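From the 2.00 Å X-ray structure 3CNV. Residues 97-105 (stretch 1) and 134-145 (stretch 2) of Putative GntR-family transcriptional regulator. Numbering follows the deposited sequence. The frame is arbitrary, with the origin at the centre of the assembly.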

ATOM      1  N   GLY C  97     -11.416  15.134  16.719  1.00 18.15           N
ATOM      2  CA  GLY C  97     -10.739  13.939  17.274  1.00 18.49           C
ATOM      3  C   GLY C  97     -10.949  12.707  16.410  1.00 18.53           C
ATOM      4  O   GLY C  97     -11.025  11.577  16.893  1.00 17.09           O
ATOM      5  N   VAL C  98     -11.080  12.935  15.101  1.00 17.63           N
ATOM      6  CA  VAL C  98     -11.222  11.812  14.151  1.00 17.89           C
ATOM      7  C   VAL C  98      -9.982  11.636  13.273  1.00 18.01           C
ATOM      8  O   VAL C  98      -9.691  12.472  12.461  1.00 15.51           O
ATOM      9  N   SER C  99      -9.206  10.561  13.517  1.00 17.36           N
ATOM     10  CA  SER C  99      -7.979  10.262  12.767  1.00 18.68           C
ATOM     11  C   SER C  99      -8.191   9.016  11.964  1.00 17.15           C
ATOM     12  O   SER C  99      -8.584   7.993  12.486  1.00 16.58           O
HETATM   13  N   MSE C 100      -7.950   9.146  10.679  1.00 15.75           N
HETATM   14  CA  MSE C 100      -8.122   8.021   9.742  1.00 14.73           C
HETATM   15  C   MSE C 100      -6.867   7.122   9.698  1.00 16.39           C
HETATM   16  O   MSE C 100      -5.699   7.570   9.487  1.00 15.97           O
ATOM     17  N   VAL C 101      -7.103   5.832   9.864  1.00 16.12           N
ATOM     18  CA  VAL C 101      -6.059   4.842   9.811  1.00 17.57           C
ATOM     19  C   VAL C 101      -5.974   4.132   8.470  1.00 19.69           C
ATOM     20  O   VAL C 101      -4.909   3.653   8.079  1.00 22.70           O
ATOM     21  N   ARG C 102      -7.083   4.103   7.743  1.00 19.00           N
ATOM     22  CA  ARG C 102      -7.165   3.440   6.453  1.00 19.87           C
ATOM     23  C   ARG C 102      -8.168   4.111   5.577  1.00 17.46           C
ATOM     24  O   ARG C 102      -9.178   4.628   6.055  1.00 18.73           O
ATOM     25  N   ALA C 103      -7.982   3.931   4.292  1.00 15.45           N
ATOM     26  CA  ALA C 103      -8.993   4.313   3.274  1.00 15.06           C
ATOM     27  C   ALA C 103      -9.140   3.232   2.209  1.00 15.51           C
ATOM     28  O   ALA C 103      -8.153   2.645   1.760  1.00 15.50           O
ATOM     29  N   ASP C 104     -10.371   2.911   1.827  1.00 15.32           N
ATOM     30  CA  ASP C 104     -10.593   1.922   0.768  1.00 15.58           C
ATOM     31  C   ASP C 104     -11.160   2.762  -0.407  1.00 15.89           C
ATOM     32  O   ASP C 104     -12.074   3.550  -0.224  1.00 15.16           O
ATOM     33  N   GLU C 105     -10.538   2.642  -1.566  1.00 15.46           N
ATOM     34  CA  GLU C 105     -10.906   3.400  -2.768  1.00 15.40           C
ATOM     35  C   GLU C 105     -11.283   2.527  -3.957  1.00 13.98           C
ATOM     36  O   GLU C 105     -10.791   1.419  -4.149  1.00 13.80           O
ATOM     37  N   ILE C 134     -13.933   5.408   1.021  1.00 12.93           N
ATOM     38  CA  ILE C 134     -14.430   5.356   2.385  1.00 12.53           C
ATOM     39  C   ILE C 134     -13.245   5.311   3.320  1.00 13.53           C
ATOM     40  O   ILE C 134     -12.390   4.489   3.140  1.00 14.88           O
ATOM     41  N   SER C 135     -13.229   6.198   4.320  1.00 12.91           N
ATOM     42  CA  SER C 135     -12.131   6.325   5.278  1.00 13.17           C
ATOM     43  C   SER C 135     -12.590   5.828   6.615  1.00 12.69           C
ATOM     44  O   SER C 135     -13.752   6.011   7.052  1.00 11.65           O
ATOM     45  N   TYR C 136     -11.655   5.181   7.277  1.00 13.41           N
ATOM     46  CA  TYR C 136     -11.914   4.476   8.524  1.00 12.90           C
ATOM     47  C   TYR C 136     -11.043   4.995   9.663  1.00 14.39           C
ATOM     48  O   TYR C 136      -9.898   5.366   9.484  1.00 13.87           O
ATOM     49  N   THR C 137     -11.629   5.043  10.837  1.00 14.87           N
ATOM     50  CA  THR C 137     -10.886   5.275  12.043  1.00 17.74           C
ATOM     51  C   THR C 137     -10.617   3.895  12.627  1.00 20.10           C
ATOM     52  O   THR C 137     -11.045   2.855  12.096  1.00 22.00           O
ATOM     53  N   TYR C 138      -9.915   3.896  13.723  1.00 22.53           N
ATOM     54  CA  TYR C 138      -9.767   2.669  14.580  1.00 24.47           C
ATOM     55  C   TYR C 138     -11.002   1.747  14.770  1.00 24.32           C
ATOM     56  O   TYR C 138     -12.125   2.154  15.007  1.00 24.16           O
ATOM     57  N   GLY C 139     -10.740   0.467  14.649  1.00 24.88           N
ATOM     58  CA  GLY C 139     -11.774  -0.511  14.872  1.00 25.18           C
ATOM     59  C   GLY C 139     -12.606  -0.685  13.633  1.00 25.42           C
ATOM     60  O   GLY C 139     -13.717  -1.203  13.699  1.00 27.89           O
ATOM     61  N   ASP C 140     -12.075  -0.231  12.510  1.00 25.12           N
ATOM     62  CA  ASP C 140     -12.761  -0.337  11.185  1.00 24.92           C
ATOM     63  C   ASP C 140     -14.097   0.407  11.132  1.00 23.36           C
ATOM     64  O   ASP C 140     -15.137  -0.087  10.574  1.00 23.18           O
ATOM     65  N   ARG C 141     -14.109   1.530  11.837  1.00 20.62           N
ATOM     66  CA  ARG C 141     -15.308   2.377  11.893  1.00 19.39           C
ATOM     67  C   ARG C 141     -15.288   3.364  10.748  1.00 16.24           C
ATOM     68  O   ARG C 141     -14.378   4.161  10.678  1.00 15.06           O
ATOM     69  N   PRO C 142     -16.271   3.306   9.851  1.00 14.50           N
ATOM     70  CA  PRO C 142     -16.270   4.249   8.747  1.00 14.12           C
ATOM     71  C   PRO C 142     -16.712   5.634   9.211  1.00 13.86           C
ATOM     72  O   PRO C 142     -17.655   5.760   9.980  1.00 12.93           O
HETATM   73  N   MSE C 143     -15.991   6.649   8.813  1.00 13.29           N
HETATM   74  CA  MSE C 143     -16.261   8.020   9.248  1.00 13.82           C
HETATM   75  C   MSE C 143     -16.379   9.072   8.141  1.00 12.42           C
HETATM   76  O   MSE C 143     -16.722  10.246   8.392  1.00 13.22           O
ATOM     77  N   GLU C 144     -16.050   8.680   6.943  1.00 13.58           N
ATOM     78  CA  GLU C 144     -16.137   9.560   5.774  1.00 14.16           C
ATOM     79  C   GLU C 144     -16.284   8.787   4.518  1.00 14.31           C
ATOM     80  O   GLU C 144     -15.619   7.748   4.310  1.00 12.70           O
ATOM     81  N   VAL C 145     -17.148   9.358   3.681  1.00 13.96           N
ATOM     82  CA  VAL C 145     -17.302   8.999   2.289  1.00 14.02           C
ATOM     83  C   VAL C 145     -16.904  10.179   1.473  1.00 14.35           C
ATOM     84  O   VAL C 145     -17.367  11.278   1.693  1.00 14.77           O
TER

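The apolar centre of the contact lies where Val98 and Met100 meet strands 134-137 and 141-145. Val98 points its CA-to-CB bond toward the second stretch and, with chi1 in t (173°), sets CG1 3.6 Å from CG2 of Thr137 and 4.0 Å from CG of Met143. Met143 also points toward its partner stretch, its three chi angles all m. Met100, a selenomethionine like Met143, leaves the backbone sideways. Its m, m, t rotamer carries SE to 3.8 Å from CB of Ser135 and 3.9 Å from CG2 of Thr137, while CE ends 4.0 Å from CB of Met143 and 4.1 Å from CB of Glu144. These are van der Waals distances, so one side chain, bent at chi1 and chi2 before its t step, touches both strands of the second stretch. Thr137, in p, serves this cluster with its methyl group.

Val101 makes a separate apolar contact. It points toward the second stretch with chi1 m, and its CG1 sits 3.1 Å from the centroid of the Tyr138 ring, 16° off the normal; such a short, nearly axial approach identifies a tight CH-pi contact. Tyr138 (chi1 m) starts sideways, but its ring end comes nearer.

The antiparallel pairing of the strands sorts the next side chains. Ala103 and Ser135 share one face, where CB of Ala103 is 4.1 Å from OG of Ser135; that hydroxyl (chi1 m) donates to OE1 of Glu144 at 3.1 Å. Arg102, Asp104, Ile134 and Tyr136 occupy the other face. The tyrosine, chi1 m, offers its ring to the guanidinium of Arg102: the planes are 20° apart, the centres 4.1 Å, and CZ of Arg102 lies 24° off the normal of the Tyr136 ring, which supports both stacking and a cation-pi interaction.

The same guanidinium organises the polar edge. Arg102 runs t, t before chi3 turns to 91°, between wells, and the end of the chain comes nearer the second stretch. NH1 of Arg102 donates to OD1 of Asp140 at 2.5 Å, a very short salt bridge made near the guanidinium plane, leaving a face free for the tyrosine. Within its own strand, NE of Arg102 binds OD1 of Asp104 at 2.8 Å and NH2 binds OD2 of Asp104 at 2.9 Å, a two-pronged arrangement with angles of 167° and 164°. Both aspartates use chi1 m. A water completes the edge: it donates to OD2 of Asp104 at 2.8 Å and its O lies 2.6 Å from OH of Tyr136, bridging the stretches.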

ATOM      1  CB  VAL C  98     -12.497  12.043  13.324  1.00 19.12           C
ATOM      2  CG1 VAL C  98     -12.625  11.004  12.202  1.00 20.32           C
ATOM      3  CG2 VAL C  98     -13.703  12.061  14.281  1.00 18.98           C
ATOM      4  CB  SER C  99      -6.752   9.940  13.633  1.00 19.62           C
ATOM      5  OG  SER C  99      -6.461  10.956  14.547  1.00 27.26           O
HETATM    6  CB  MSE C 100      -8.443   8.540   8.363  1.00 15.43           C
HETATM    7  CG  MSE C 100      -9.481   9.626   8.279  1.00 17.36           C
HETATM    8 SE   MSE C 100     -11.190   9.034   9.035  1.00 20.10          SE
HETATM    9  CE  MSE C 100     -12.198  10.734   8.648  1.00 14.47           C
ATOM     10  CB  VAL C 101      -6.252   3.788  10.977  1.00 19.39           C
ATOM     11  CG1 VAL C 101      -6.371   4.517  12.278  1.00 19.02           C
ATOM     12  CG2 VAL C 101      -7.481   2.979  10.752  1.00 18.96           C
ATOM     13  CB  ARG C 102      -7.680   1.941   6.626  1.00 18.71           C
ATOM     14  CG  ARG C 102      -7.500   1.094   5.351  1.00 24.74           C
ATOM     15  CD  ARG C 102      -8.047  -0.359   5.528  1.00 25.91           C
ATOM     16  NE  ARG C 102      -9.454  -0.576   5.164  1.00 24.31           N
ATOM     17  CZ  ARG C 102     -10.378  -0.860   6.066  1.00 28.69           C
ATOM     18  NH1 ARG C 102     -10.030  -0.940   7.334  1.00 30.64           N
ATOM     19  NH2 ARG C 102     -11.631  -1.101   5.729  1.00 27.41           N
ATOM     20  CB  ALA C 103      -8.710   5.633   2.610  1.00 14.70           C
ATOM     21  CB  ASP C 104     -11.582   0.856   1.150  1.00 18.23           C
ATOM     22  CG  ASP C 104     -11.079  -0.100   2.250  1.00 23.14           C
ATOM     23  OD1 ASP C 104      -9.816  -0.269   2.435  1.00 30.11           O
ATOM     24  OD2 ASP C 104     -11.983  -0.715   2.919  1.00 28.22           O
ATOM     25  CB  GLU C 105      -9.796   4.382  -3.160  1.00 16.85           C
ATOM     26  CG  GLU C 105      -9.539   5.465  -2.210  1.00 19.52           C
ATOM     27  CD  GLU C 105      -8.374   6.398  -2.607  1.00 23.60           C
ATOM     28  OE1 GLU C 105      -7.579   6.105  -3.536  1.00 24.50           O
ATOM     29  OE2 GLU C 105      -8.229   7.414  -1.920  1.00 25.11           O
ATOM     30  CB  ILE C 134     -15.332   4.118   2.610  1.00 13.61           C
ATOM     31  CG1 ILE C 134     -16.408   4.012   1.526  1.00 12.15           C
ATOM     32  CG2 ILE C 134     -15.887   4.119   4.032  1.00 12.68           C
ATOM     33  CD1 ILE C 134     -17.177   2.583   1.526  1.00 14.66           C
ATOM     34  CB  SER C 135     -11.694   7.799   5.466  1.00 12.88           C
ATOM     35  OG  SER C 135     -11.410   8.305   4.235  1.00 14.95           O
ATOM     36  CB  TYR C 136     -11.699   2.938   8.356  1.00 13.74           C
ATOM     37  CG  TYR C 136     -12.621   2.279   7.361  1.00 14.04           C
ATOM     38  CD1 TYR C 136     -13.767   1.660   7.775  1.00 12.67           C
ATOM     39  CD2 TYR C 136     -12.355   2.305   5.997  1.00 13.33           C
ATOM     40  CE1 TYR C 136     -14.655   1.104   6.858  1.00 18.78           C
ATOM     41  CE2 TYR C 136     -13.229   1.715   5.072  1.00 12.11           C
ATOM     42  CZ  TYR C 136     -14.384   1.168   5.513  1.00 17.50           C
ATOM     43  OH  TYR C 136     -15.309   0.601   4.650  1.00 24.23           O
ATOM     44  CB  THR C 137     -11.648   6.186  13.087  1.00 18.33           C
ATOM     45  OG1 THR C 137     -12.860   5.550  13.569  1.00 19.35           O
ATOM     46  CG2 THR C 137     -12.049   7.495  12.484  1.00 20.74           C
ATOM     47  CB  TYR C 138      -9.068   3.089  15.911  1.00 25.14           C
ATOM     48  CG  TYR C 138      -7.591   3.468  15.608  1.00 31.65           C
ATOM     49  CD1 TYR C 138      -6.623   2.468  15.338  1.00 39.26           C
ATOM     50  CD2 TYR C 138      -7.169   4.781  15.557  1.00 37.88           C
ATOM     51  CE1 TYR C 138      -5.281   2.785  15.028  1.00 40.77           C
ATOM     52  CE2 TYR C 138      -5.819   5.120  15.230  1.00 40.62           C
ATOM     53  CZ  TYR C 138      -4.881   4.111  14.966  1.00 41.39           C
ATOM     54  OH  TYR C 138      -3.554   4.394  14.632  1.00 40.53           O
ATOM     55  CB  ASP C 140     -12.977  -1.818  10.806  1.00 26.26           C
ATOM     56  CG  ASP C 140     -11.716  -2.443  10.286  1.00 27.91           C
ATOM     57  OD1 ASP C 140     -11.051  -1.775   9.461  1.00 30.82           O
ATOM     58  OD2 ASP C 140     -11.379  -3.550  10.731  1.00 31.39           O
ATOM     59  CB  ARG C 141     -15.382   3.136  13.186  1.00 20.11           C
ATOM     60  CG  ARG C 141     -15.700   2.231  14.323  1.00 24.24           C
ATOM     61  CD  ARG C 141     -15.643   2.963  15.647  1.00 30.38           C
ATOM     62  NE  ARG C 141     -16.177   2.106  16.704  1.00 35.09           N
ATOM     63  CZ  ARG C 141     -15.549   1.071  17.267  1.00 38.74           C
ATOM     64  NH1 ARG C 141     -14.305   0.751  16.927  1.00 38.99           N
ATOM     65  NH2 ARG C 141     -16.170   0.375  18.214  1.00 38.76           N
ATOM     66  CB  PRO C 142     -17.221   3.598   7.742  1.00 13.77           C
ATOM     67  CG  PRO C 142     -18.143   2.824   8.555  1.00 14.29           C
ATOM     68  CD  PRO C 142     -17.446   2.416   9.796  1.00 16.71           C
HETATM   69  CB  MSE C 143     -15.132   8.522  10.196  1.00 13.82           C
HETATM   70  CG  MSE C 143     -15.117   7.973  11.580  1.00 16.50           C
HETATM   71 SE   MSE C 143     -16.821   7.972  12.570  0.50 17.02          SE
HETATM   72  CE  MSE C 143     -17.092   9.870  12.637  1.00 23.10           C
ATOM     73  CB  GLU C 144     -14.862  10.418   5.589  1.00 15.43           C
ATOM     74  CG  GLU C 144     -14.967  11.422   4.440  1.00 16.42           C
ATOM     75  CD  GLU C 144     -13.609  11.925   3.931  1.00 20.07           C
ATOM     76  OE1 GLU C 144     -12.677  11.075   3.798  1.00 20.93           O
ATOM     77  OE2 GLU C 144     -13.513  13.159   3.671  1.00 19.33           O
ATOM     78  CB  VAL C 145     -18.740   8.580   1.886  1.00 14.77           C
ATOM     79  CG1 VAL C 145     -18.828   8.340   0.317  1.00 13.83           C
ATOM     80  CG2 VAL C 145     -19.186   7.296   2.607  1.00 15.68           C
TER
HETATM   81  O   HOH W   1     -14.689  -0.329   2.316  1.00 28.93           O